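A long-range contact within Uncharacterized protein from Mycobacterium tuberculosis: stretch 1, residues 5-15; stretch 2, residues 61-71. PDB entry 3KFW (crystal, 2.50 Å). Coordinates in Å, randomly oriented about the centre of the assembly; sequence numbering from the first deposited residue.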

# COMPACT_ATOMS: atom_id res chain seq x y z
N ALA A 5 -22.13 -20.66 -32.71
CA ALA A 5 -22.15 -20.39 -34.15
C ALA A 5 -21.11 -19.35 -34.63
O ALA A 5 -20.33 -19.63 -35.52
CB ALA A 5 -23.56 -19.99 -34.59
N ARG A 6 -21.09 -18.18 -34.02
CA ARG A 6 -20.16 -17.13 -34.37
C ARG A 6 -18.68 -17.56 -34.23
O ARG A 6 -17.90 -17.49 -35.18
CB ARG A 6 -20.46 -15.87 -33.54
CG ARG A 6 -19.27 -14.94 -33.49
CD ARG A 6 -19.53 -13.54 -33.03
NE ARG A 6 -18.22 -13.05 -32.61
CZ ARG A 6 -17.80 -11.80 -32.70
NH1 ARG A 6 -18.59 -10.87 -33.20
NH2 ARG A 6 -16.58 -11.49 -32.26
N SER A 7 -18.30 -18.03 -33.04
CA SER A 7 -16.92 -18.39 -32.81
C SER A 7 -16.49 -19.61 -33.64
O SER A 7 -15.30 -19.72 -33.98
CB SER A 7 -16.61 -18.51 -31.31
OG SER A 7 -16.72 -19.84 -30.87
N VAL A 8 -17.41 -20.50 -34.00
CA VAL A 8 -16.99 -21.52 -34.95
C VAL A 8 -16.88 -21.09 -36.40
O VAL A 8 -16.02 -21.66 -37.09
CB VAL A 8 -17.70 -22.90 -34.84
CG1 VAL A 8 -18.59 -23.06 -33.58
CG2 VAL A 8 -18.41 -23.26 -36.14
N VAL A 9 -17.70 -20.12 -36.89
CA VAL A 9 -17.40 -19.58 -38.24
C VAL A 9 -16.11 -18.79 -38.21
O VAL A 9 -15.36 -18.83 -39.16
CB VAL A 9 -18.56 -18.85 -39.05
CG1 VAL A 9 -19.94 -19.28 -38.57
CG2 VAL A 9 -18.41 -17.32 -39.08
N LEU A 10 -15.80 -18.13 -37.09
CA LEU A 10 -14.46 -17.53 -36.98
C LEU A 10 -13.33 -18.55 -37.20
O LEU A 10 -12.47 -18.33 -38.03
CB LEU A 10 -14.24 -16.74 -35.68
CG LEU A 10 -15.02 -15.42 -35.58
CD1 LEU A 10 -14.57 -14.58 -34.32
CD2 LEU A 10 -14.96 -14.59 -36.86
N SER A 11 -13.35 -19.66 -36.46
CA SER A 11 -12.33 -20.70 -36.62
C SER A 11 -12.31 -21.30 -38.00
O SER A 11 -11.27 -21.56 -38.54
CB SER A 11 -12.51 -21.78 -35.58
OG SER A 11 -11.88 -21.36 -34.38
N VAL A 12 -13.47 -21.50 -38.60
CA VAL A 12 -13.52 -22.10 -39.92
C VAL A 12 -12.92 -21.14 -40.98
O VAL A 12 -12.33 -21.58 -41.97
CB VAL A 12 -14.97 -22.55 -40.24
CG1 VAL A 12 -15.11 -22.95 -41.69
CG2 VAL A 12 -15.37 -23.75 -39.30
N LEU A 13 -13.03 -19.84 -40.74
CA LEU A 13 -12.45 -18.86 -41.64
C LEU A 13 -11.01 -18.44 -41.33
O LEU A 13 -10.39 -17.73 -42.11
CB LEU A 13 -13.41 -17.64 -41.86
CG LEU A 13 -14.79 -18.05 -42.40
CD1 LEU A 13 -15.77 -16.91 -42.35
CD2 LEU A 13 -14.63 -18.58 -43.84
N LEU A 14 -10.47 -18.87 -40.23
CA LEU A 14 -9.07 -18.59 -39.90
C LEU A 14 -8.12 -18.73 -41.11
O LEU A 14 -7.99 -19.82 -41.72
CB LEU A 14 -8.66 -19.50 -38.74
CG LEU A 14 -8.01 -18.90 -37.49
CD1 LEU A 14 -8.71 -17.64 -36.96
CD2 LEU A 14 -8.00 -20.00 -36.40
N GLY A 15 -7.52 -17.59 -41.48
CA GLY A 15 -6.54 -17.51 -42.54
C GLY A 15 -7.12 -17.54 -43.94
O GLY A 15 -6.36 -17.58 -44.91
N ARG A 61 -16.43 -13.38 -46.04
CA ARG A 61 -15.08 -13.36 -45.57
C ARG A 61 -15.08 -12.36 -44.39
O ARG A 61 -16.05 -11.61 -44.21
CB ARG A 61 -14.08 -12.96 -46.68
CG ARG A 61 -14.08 -11.50 -46.97
CD ARG A 61 -12.98 -11.07 -47.95
NE ARG A 61 -13.15 -9.68 -48.33
CZ ARG A 61 -12.43 -9.05 -49.26
NH1 ARG A 61 -11.46 -9.70 -49.89
NH2 ARG A 61 -12.66 -7.75 -49.54
N LEU A 62 -14.04 -12.41 -43.55
CA LEU A 62 -13.96 -11.56 -42.35
C LEU A 62 -13.99 -10.04 -42.67
O LEU A 62 -13.42 -9.59 -43.63
CB LEU A 62 -12.68 -11.91 -41.53
CG LEU A 62 -12.66 -12.91 -40.33
CD1 LEU A 62 -13.60 -14.11 -40.46
CD2 LEU A 62 -11.22 -13.38 -39.98
N SER A 63 -14.61 -9.26 -41.80
CA SER A 63 -14.48 -7.81 -41.71
C SER A 63 -13.06 -7.32 -41.49
O SER A 63 -12.29 -7.97 -40.74
CB SER A 63 -15.25 -7.35 -40.49
OG SER A 63 -15.56 -5.99 -40.62
N ASP A 64 -12.74 -6.15 -42.03
CA ASP A 64 -11.43 -5.55 -41.79
C ASP A 64 -11.10 -5.31 -40.31
O ASP A 64 -9.95 -5.54 -39.89
CB ASP A 64 -11.20 -4.30 -42.65
CG ASP A 64 -10.66 -4.63 -44.06
OD1 ASP A 64 -9.69 -5.43 -44.17
OD2 ASP A 64 -11.20 -4.09 -45.07
N ARG A 65 -12.10 -4.91 -39.51
CA ARG A 65 -11.90 -4.75 -38.06
C ARG A 65 -11.86 -6.07 -37.24
O ARG A 65 -11.24 -6.11 -36.17
CB ARG A 65 -12.87 -3.71 -37.45
CG ARG A 65 -14.09 -4.25 -36.70
CD ARG A 65 -15.08 -3.11 -36.33
NE ARG A 65 -16.27 -3.62 -35.62
CZ ARG A 65 -17.48 -3.75 -36.15
NH1 ARG A 65 -17.72 -3.41 -37.42
NH2 ARG A 65 -18.47 -4.24 -35.41
N LEU A 66 -12.48 -7.14 -37.73
CA LEU A 66 -12.27 -8.47 -37.14
C LEU A 66 -10.91 -9.04 -37.49
O LEU A 66 -10.25 -9.69 -36.65
CB LEU A 66 -13.36 -9.46 -37.47
CG LEU A 66 -14.10 -9.83 -36.19
CD1 LEU A 66 -14.64 -8.59 -35.41
CD2 LEU A 66 -15.18 -10.83 -36.47
N LEU A 67 -10.50 -8.75 -38.72
CA LEU A 67 -9.21 -9.15 -39.25
C LEU A 67 -8.01 -8.53 -38.50
O LEU A 67 -7.06 -9.25 -38.14
CB LEU A 67 -9.15 -8.82 -40.74
CG LEU A 67 -8.00 -9.47 -41.48
CD1 LEU A 67 -8.29 -10.96 -41.63
CD2 LEU A 67 -7.72 -8.78 -42.84
N ALA A 68 -8.08 -7.22 -38.28
CA ALA A 68 -7.12 -6.48 -37.45
C ALA A 68 -7.16 -6.91 -35.98
O ALA A 68 -6.13 -6.86 -35.32
CB ALA A 68 -7.34 -4.95 -37.56
N ARG A 69 -8.33 -7.31 -35.49
CA ARG A 69 -8.48 -7.94 -34.16
C ARG A 69 -7.80 -9.31 -34.10
O ARG A 69 -7.16 -9.63 -33.12
CB ARG A 69 -9.98 -8.03 -33.73
CG ARG A 69 -10.41 -9.31 -32.91
CD ARG A 69 -10.90 -9.03 -31.47
NE ARG A 69 -12.09 -8.16 -31.42
CZ ARG A 69 -13.34 -8.52 -31.73
NH1 ARG A 69 -13.64 -9.77 -32.12
NH2 ARG A 69 -14.32 -7.63 -31.63
N GLN A 70 -7.94 -10.10 -35.16
CA GLN A 70 -7.34 -11.43 -35.28
C GLN A 70 -5.82 -11.25 -35.32
O GLN A 70 -5.08 -11.98 -34.67
CB GLN A 70 -7.84 -12.13 -36.57
CG GLN A 70 -8.45 -13.54 -36.45
CD GLN A 70 -7.61 -14.50 -35.55
OE1 GLN A 70 -8.13 -15.12 -34.60
NE2 GLN A 70 -6.31 -14.62 -35.84
N ARG A 71 -5.37 -10.22 -36.04
CA ARG A 71 -3.95 -9.92 -36.24
C ARG A 71 -3.24 -9.49 -34.94
O ARG A 71 -2.06 -9.78 -34.74
CB ARG A 71 -3.84 -8.81 -37.29
CG ARG A 71 -2.46 -8.65 -37.95
CD ARG A 71 -2.53 -7.64 -39.15
NE ARG A 71 -1.40 -7.73 -40.09
CZ ARG A 71 -0.10 -7.83 -39.76
NH1 ARG A 71 0.31 -7.84 -38.48
NH2 ARG A 71 0.80 -7.91 -40.73

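The centre of this contact is a small cluster of leucines. Leu10 CD2 lies 3.9 Å from Leu62 CD1 and 3.8 Å from Leu66 CD2, so one methyl group touches both partners. Leu13 adds its CB, 3.8 Å from Leu62 CD1. These are van der Waals distances, and the gain is the removal of apolar surface from water. Leu13 and Leu66 point toward the opposing stretch from their CA atoms. Leu10 and Leu62 leave the backbone sideways, but their ends come nearer.

The axes of the first helix and of the helix that starts at Asp64 approach no closer than 12.8 Å and cross at -74°. The strand that carries Arg61 and Leu62 comes closer: Leu13 CA is 7.3 Å from Arg61 CA. Side chains bridge the gap, and no hydrogen bond links the two stretches. Each helix is held by its own backbone bonds, such as Leu10 N to Arg6 O at 2.9 Å and Gln70 N to Leu66 O at 2.8 Å. Ser63 occupies the N-cap position of the second helix.

Further out, Leu14 CD1 sits 3.5 Å from Gln70 OE1. A methyl carbon offers no conventional hydrogen bond, so this is packing only. At the polar edge, Arg6 NH2 and Arg69 NH1 are 3.4 Å apart. Both are donors carrying like charge, and the guanidinium groups meet edge to edge. This approach is not a bond. The buried surface totals 356 Å².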